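Local coordinates for protein citrate synthase (Pyrobaculum aerophilum, PDB 2IBP) that probably catalyses the condensation of oxaloacetate with acetyl-CoA and water to give citrate and CoA, a step of the tricarboxylic acid cycle, at residues 111-116 with 239-244; 164-169 with 360-365. One frame throughout, in Å; residues are numbered along the deposited sequence.

Interaction 1. Residues 111-116 with 239-244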
loop_
_atom_site.group_PDB
_atom_site.type_symbol
_atom_site.label_atom_id
_atom_site.label_comp_id
_atom_site.label_asym_id
_atom_site.label_seq_id
_atom_site.Cartn_x
_atom_site.Cartn_y
_atom_site.Cartn_z
ATOM N N PHE A 111 4.612 -10.630 6.637
ATOM C CA PHE A 111 5.783 -9.894 6.147
ATOM C C PHE A 111 6.386 -10.654 4.967
ATOM O O PHE A 111 6.824 -10.066 3.978
ATOM C CB PHE A 111 6.831 -9.740 7.236
ATOM C CG PHE A 111 6.497 -8.691 8.251
ATOM C CD1 PHE A 111 6.529 -7.347 7.903
ATOM C CD2 PHE A 111 6.266 -9.033 9.565
ATOM C CE1 PHE A 111 6.289 -6.363 8.843
ATOM C CE2 PHE A 111 6.007 -8.056 10.503
ATOM C CZ PHE A 111 6.020 -6.724 10.142
ATOM N N ALA A 112 6.441 -11.979 5.096
ATOM C CA ALA A 112 6.968 -12.833 4.040
ATOM C C ALA A 112 6.122 -12.693 2.794
ATOM O O ALA A 112 6.665 -12.662 1.688
ATOM C CB ALA A 112 7.017 -14.300 4.489
ATOM N N LEU A 113 4.796 -12.653 2.954
ATOM C CA LEU A 113 3.911 -12.479 1.799
ATOM C C LEU A 113 4.208 -11.160 1.111
ATOM O O LEU A 113 4.323 -11.118 -0.114
ATOM C CB LEU A 113 2.436 -12.512 2.175
ATOM C CG LEU A 113 1.767 -13.879 2.043
ATOM C CD1 LEU A 113 2.393 -14.904 2.988
ATOM C CD2 LEU A 113 0.277 -13.727 2.300
ATOM N N GLU A 114 4.270 -10.077 1.884
ATOM C CA GLU A 114 4.526 -8.756 1.299
ATOM C C GLU A 114 5.817 -8.770 0.501
ATOM O O GLU A 114 5.842 -8.357 -0.656
ATOM C CB GLU A 114 4.686 -7.679 2.379
ATOM C CG GLU A 114 3.449 -7.294 3.125
ATOM C CD GLU A 114 3.731 -6.190 4.127
ATOM O OE1 GLU A 114 4.359 -5.170 3.746
ATOM O OE2 GLU A 114 3.358 -6.357 5.305
ATOM N N ALA A 115 6.893 -9.244 1.125
ATOM C CA ALA A 115 8.207 -9.260 0.487
ATOM C C ALA A 115 8.277 -10.241 -0.690
ATOM O O ALA A 115 8.842 -9.935 -1.739
ATOM C CB ALA A 115 9.294 -9.583 1.518
ATOM N N ALA A 116 7.668 -11.413 -0.523
ATOM C CA ALA A 116 7.678 -12.426 -1.573
ATOM C C ALA A 116 6.910 -11.977 -2.820
ATOM O O ALA A 116 7.340 -12.211 -3.950
ATOM C CB ALA A 116 7.099 -13.755 -1.038
ATOM N N ALA A 239 0.868 -4.135 -1.413
ATOM C CA ALA A 239 0.239 -3.082 -0.615
ATOM C C ALA A 239 -1.076 -3.555 0.007
ATOM O O ALA A 239 -1.356 -3.257 1.145
ATOM C CB ALA A 239 0.009 -1.815 -1.449
ATOM N N ALA A 240 -1.890 -4.278 -0.760
ATOM C CA ALA A 240 -3.133 -4.842 -0.236
ATOM C C ALA A 240 -2.844 -5.745 0.972
ATOM O O ALA A 240 -3.526 -5.670 1.997
ATOM C CB ALA A 240 -3.833 -5.633 -1.315
ATOM N N ILE A 241 -1.810 -6.574 0.846
ATOM C CA ILE A 241 -1.359 -7.461 1.933
ATOM C C ILE A 241 -0.917 -6.653 3.142
ATOM O O ILE A 241 -1.220 -7.004 4.275
ATOM C CB ILE A 241 -0.253 -8.388 1.433
ATOM C CG1 ILE A 241 -0.835 -9.353 0.393
ATOM C CG2 ILE A 241 0.406 -9.159 2.582
ATOM C CD1 ILE A 241 0.219 -10.126 -0.395
ATOM N N ALA A 242 -0.174 -5.583 2.891
ATOM C CA ALA A 242 0.267 -4.693 3.973
ATOM C C ALA A 242 -0.940 -4.200 4.759
ATOM O O ALA A 242 -0.940 -4.165 5.991
ATOM C CB ALA A 242 1.042 -3.528 3.387
ATOM N N ALA A 243 -1.995 -3.824 4.062
ATOM C CA ALA A 243 -3.185 -3.336 4.751
ATOM C C ALA A 243 -3.892 -4.478 5.468
ATOM O O ALA A 243 -4.371 -4.329 6.597
ATOM C CB ALA A 243 -4.142 -2.661 3.756
ATOM N N LEU A 244 -4.000 -5.608 4.781
ATOM C CA LEU A 244 -4.703 -6.767 5.312
ATOM C C LEU A 244 -4.123 -7.237 6.648
ATOM O O LEU A 244 -4.824 -7.793 7.480
ATOM C CB LEU A 244 -4.634 -7.899 4.292
ATOM C CG LEU A 244 -5.290 -9.193 4.733
ATOM C CD1 LEU A 244 -6.750 -8.947 4.983
ATOM C CD2 LEU A 244 -5.111 -10.256 3.667
#
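The side chains of E114 and I241 run alongside one another, pointing opposite ways, between the antiparallel helices 109-123 and 233-244. The axes of the two short segments come within 8.9 Å at 167°, and E114 CA and I241 CA are the nearest pair of CA atoms, 6.1 Å apart. The branch methyl does the touching: I241 CG2 lies 3.6 Å from E114 CG and 3.9 Å from L113 CB. I241 CG2 gets there because it stands opposite the residue's own backbone N, which aims the methyl at the facing helix. I241 CD1 sits a little further from L113 CB, at 4.1 Å, while W375 of helix 363-382 touches the same isoleucine. Beyond CG the E114 chain is extended (chi2 -178°) and carries its carboxylate alongside A242. There A242 CB lies 3.7 Å from E114 OE1 and 3.9 Å from E114 CD, contacts of van der Waals type. The acid is buried, and its OE2 is hydrogen-bonded to the hydroxyl of S235 of the second subunit. Replacing this glutamate with an alanine would probably leave that serine without its carboxylate mate and open a gap beside I241 CG2 and A242 CB. I161 and V162 of helix 141-169 also pack on L113, and V226 of the second subunit on A242. No hydrogen bond joins the two segments: the contact is apolar packing along the glutamate stem, and one carboxylate oxygen, OE2, is spent on the dimer interface, consistent with a helix pair that packs within the subunit and across it at once.

Interaction 2. Residues 164-169 with 360-365; sequences YHYRFS and YEYFTP. With ACT (acetate ion), chain C.
An aromatic cluster of H165, Y166 and Y362 joins the C-terminal end of helix 141-169 to the turn leading into helix 363-382, within the largely helical citrate synthase fold. The Y362 ring reaches across to the helix and meets the two neighbouring side chains differently. Y166 turns its edge to the face of Y362, a T-shaped pair with centroids 5.5 Å apart and planes at 89°. Y166 CD1 comes 3.8 Å from Y362 CE2, and Y166 CB adds a CH-pi contact over the same ring, 4.2 Å from its centroid. The H165 and Y362 rings meet rim to rim, their planes inclined to each other, the phenol oxygen lying near the imidazole plane. With CG opposite the backbone N (chi1 -173°), H165 swings ND1 to that oxygen, while its NE2 is hydrogen-bonded to the L104 carbonyl; the imidazole is thus held at both nitrogens, which fixes its rotation. P109 of helix 109-123 packs on both H165 and Y362. Two residues before Y362, Y360 N donates to an acetate ion, probably from the crystallisation liquor, which lays its methyl over the Y360 ring. S169 OG donates to Y166 O at 2.7 Å. The hydrogen bond between H165 ND1 and Y362 OH spans 2.6 Å at an angle of 144°.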
loop_
_atom_site.group_PDB
_atom_site.type_symbol
_atom_site.label_atom_id
_atom_site.label_comp_id
_atom_site.label_asym_id
_atom_site.label_seq_id
_atom_site.Cartn_x
_atom_site.Cartn_y
_atom_site.Cartn_z
ATOM N N TYR A 164 5.221 -22.330 1.327
ATOM C CA TYR A 164 6.675 -22.374 1.436
ATOM C C TYR A 164 7.122 -21.719 2.733
ATOM O O TYR A 164 7.976 -22.233 3.433
ATOM C CB TYR A 164 7.329 -21.656 0.269
ATOM C CG TYR A 164 7.419 -22.448 -1.016
ATOM C CD1 TYR A 164 6.654 -23.584 -1.216
ATOM C CD2 TYR A 164 8.185 -21.984 -2.083
ATOM C CE1 TYR A 164 6.738 -24.313 -2.402
ATOM C CE2 TYR A 164 8.243 -22.684 -3.284
ATOM C CZ TYR A 164 7.502 -23.843 -3.437
ATOM O OH TYR A 164 7.517 -24.542 -4.637
ATOM N N HIS A 165 6.463 -20.624 3.088
ATOM C CA HIS A 165 6.802 -19.981 4.337
ATOM C C HIS A 165 6.489 -20.911 5.498
ATOM O O HIS A 165 7.298 -21.060 6.426
ATOM C CB HIS A 165 6.062 -18.682 4.514
ATOM C CG HIS A 165 6.522 -17.924 5.707
ATOM N ND1 HIS A 165 5.960 -18.103 6.948
ATOM C CD2 HIS A 165 7.589 -17.109 5.886
ATOM C CE1 HIS A 165 6.611 -17.366 7.832
ATOM N NE2 HIS A 165 7.608 -16.758 7.214
ATOM N N TYR A 166 5.317 -21.540 5.458
ATOM C CA TYR A 166 4.943 -22.474 6.521
ATOM C C TYR A 166 6.019 -23.537 6.691
ATOM O O TYR A 166 6.491 -23.776 7.795
ATOM C CB TYR A 166 3.587 -23.102 6.271
ATOM C CG TYR A 166 3.286 -24.212 7.241
ATOM C CD1 TYR A 166 2.998 -23.928 8.564
ATOM C CD2 TYR A 166 3.370 -25.544 6.853
ATOM C CE1 TYR A 166 2.781 -24.941 9.474
ATOM C CE2 TYR A 166 3.107 -26.561 7.743
ATOM C CZ TYR A 166 2.846 -26.257 9.056
ATOM O OH TYR A 166 2.605 -27.291 9.950
ATOM N N ARG A 167 6.392 -24.180 5.595
ATOM C CA ARG A 167 7.407 -25.228 5.625
ATOM C C ARG A 167 8.721 -24.711 6.187
ATOM O O ARG A 167 9.299 -25.325 7.074
ATOM C CB ARG A 167 7.627 -25.780 4.220
ATOM C CG ARG A 167 6.391 -26.383 3.590
ATOM C CD ARG A 167 5.930 -27.646 4.271
ATOM N NE ARG A 167 6.908 -28.733 4.159
ATOM C CZ ARG A 167 6.660 -29.966 4.589
ATOM N NH1 ARG A 167 5.482 -30.258 5.125
ATOM N NH2 ARG A 167 7.579 -30.897 4.467
ATOM N N PHE A 168 9.218 -23.604 5.640
ATOM C CA PHE A 168 10.462 -23.045 6.134
ATOM C C PHE A 168 10.376 -22.638 7.598
ATOM O O PHE A 168 11.354 -22.780 8.329
ATOM C CB PHE A 168 10.929 -21.849 5.315
ATOM C CG PHE A 168 11.405 -22.185 3.935
ATOM C CD1 PHE A 168 12.307 -23.209 3.715
ATOM C CD2 PHE A 168 11.141 -21.319 2.897
ATOM C CE1 PHE A 168 12.813 -23.449 2.447
ATOM C CE2 PHE A 168 11.632 -21.558 1.622
ATOM C CZ PHE A 168 12.500 -22.599 1.410
ATOM N N SER A 169 9.223 -22.119 8.023
ATOM C CA SER A 169 9.068 -21.658 9.413
ATOM C C SER A 169 9.195 -22.826 10.392
ATOM O O SER A 169 9.555 -22.636 11.557
ATOM C CB SER A 169 7.726 -20.942 9.617
ATOM O OG SER A 169 6.655 -21.859 9.656
ATOM N N TYR A 360 -2.641 -20.416 13.592
ATOM C CA TYR A 360 -3.418 -19.187 13.571
ATOM C C TYR A 360 -2.818 -18.116 12.669
ATOM O O TYR A 360 -3.555 -17.375 11.998
ATOM C CB TYR A 360 -3.479 -18.574 14.967
ATOM C CG TYR A 360 -4.273 -19.360 15.971
ATOM C CD1 TYR A 360 -5.615 -19.628 15.754
ATOM C CD2 TYR A 360 -3.732 -19.673 17.204
ATOM C CE1 TYR A 360 -6.382 -20.273 16.714
ATOM C CE2 TYR A 360 -4.491 -20.325 18.172
ATOM C CZ TYR A 360 -5.812 -20.613 17.923
ATOM O OH TYR A 360 -6.572 -21.274 18.875
ATOM N N GLU A 361 -1.501 -17.977 12.715
ATOM C CA GLU A 361 -0.820 -16.936 11.958
ATOM C C GLU A 361 -0.943 -17.114 10.444
ATOM O O GLU A 361 -0.617 -16.198 9.693
ATOM C CB GLU A 361 0.644 -16.806 12.380
ATOM C CG GLU A 361 1.516 -18.043 12.175
ATOM C CD GLU A 361 1.509 -19.051 13.336
ATOM O OE1 GLU A 361 0.639 -19.007 14.237
ATOM O OE2 GLU A 361 2.423 -19.908 13.334
ATOM N N TYR A 362 -1.428 -18.280 10.013
ATOM C CA TYR A 362 -1.655 -18.536 8.576
ATOM C C TYR A 362 -3.103 -18.288 8.160
ATOM O O TYR A 362 -3.434 -18.364 6.979
ATOM C CB TYR A 362 -1.158 -19.914 8.141
ATOM C CG TYR A 362 0.347 -19.989 8.164
ATOM C CD1 TYR A 362 1.104 -19.562 7.066
ATOM C CD2 TYR A 362 1.025 -20.292 9.331
ATOM C CE1 TYR A 362 2.464 -19.535 7.112
ATOM C CE2 TYR A 362 2.394 -20.238 9.395
ATOM C CZ TYR A 362 3.121 -19.829 8.290
ATOM O OH TYR A 362 4.497 -19.764 8.354
ATOM N N PHE A 363 -3.976 -17.955 9.108
ATOM C CA PHE A 363 -5.381 -17.690 8.780
ATOM C C PHE A 363 -5.505 -16.509 7.822
ATOM O O PHE A 363 -6.203 -16.594 6.797
ATOM C CB PHE A 363 -6.203 -17.393 10.050
ATOM C CG PHE A 363 -6.564 -18.616 10.864
ATOM C CD1 PHE A 363 -5.793 -19.774 10.822
ATOM C CD2 PHE A 363 -7.592 -18.540 11.805
ATOM C CE1 PHE A 363 -6.118 -20.880 11.618
ATOM C CE2 PHE A 363 -7.909 -19.637 12.593
ATOM C CZ PHE A 363 -7.173 -20.798 12.495
ATOM N N THR A 364 -4.864 -15.395 8.161
ATOM C CA THR A 364 -4.948 -14.205 7.302
ATOM C C THR A 364 -4.242 -14.422 5.964
ATOM O O THR A 364 -4.779 -14.038 4.931
ATOM C CB THR A 364 -4.525 -12.945 8.041
ATOM O OG1 THR A 364 -5.391 -12.790 9.182
ATOM C CG2 THR A 364 -4.679 -11.730 7.118
ATOM N N PRO A 365 -3.068 -15.081 5.964
ATOM C CA PRO A 365 -2.483 -15.450 4.680
ATOM C C PRO A 365 -3.442 -16.242 3.778
ATOM O O PRO A 365 -3.493 -16.010 2.572
ATOM C CB PRO A 365 -1.269 -16.272 5.085
ATOM C CG PRO A 365 -0.799 -15.562 6.322
ATOM C CD PRO A 365 -2.067 -15.183 7.050
HETATM C C ACT C . -2.246 -22.611 16.586
HETATM O O ACT C . -1.582 -21.786 15.907
HETATM O OXT ACT C . -1.794 -22.886 17.723
HETATM C CH3 ACT C . -3.523 -23.226 16.085
#

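From the N terminus the chain passes helix 109-123, then helix 141-169, then helix 233-244, and finally the turn into helix 363-382. Interaction 1 closes a loop of 122 residues between 111-116 and 239-244; interaction 2 closes one of 190 between 164-169 and 360-365. Because 164-169 falls inside the first loop and 360-365 beyond it, the two loops cross rather than nest. Their centres are 13 Å apart, and they touch directly: A112 CB packs on H165 CD2 at 3.2 Å, and L244 CG on T364 CG2 at 3.5 Å. Together they tie four helices into one packed group, with interaction 1 also bordering the second subunit.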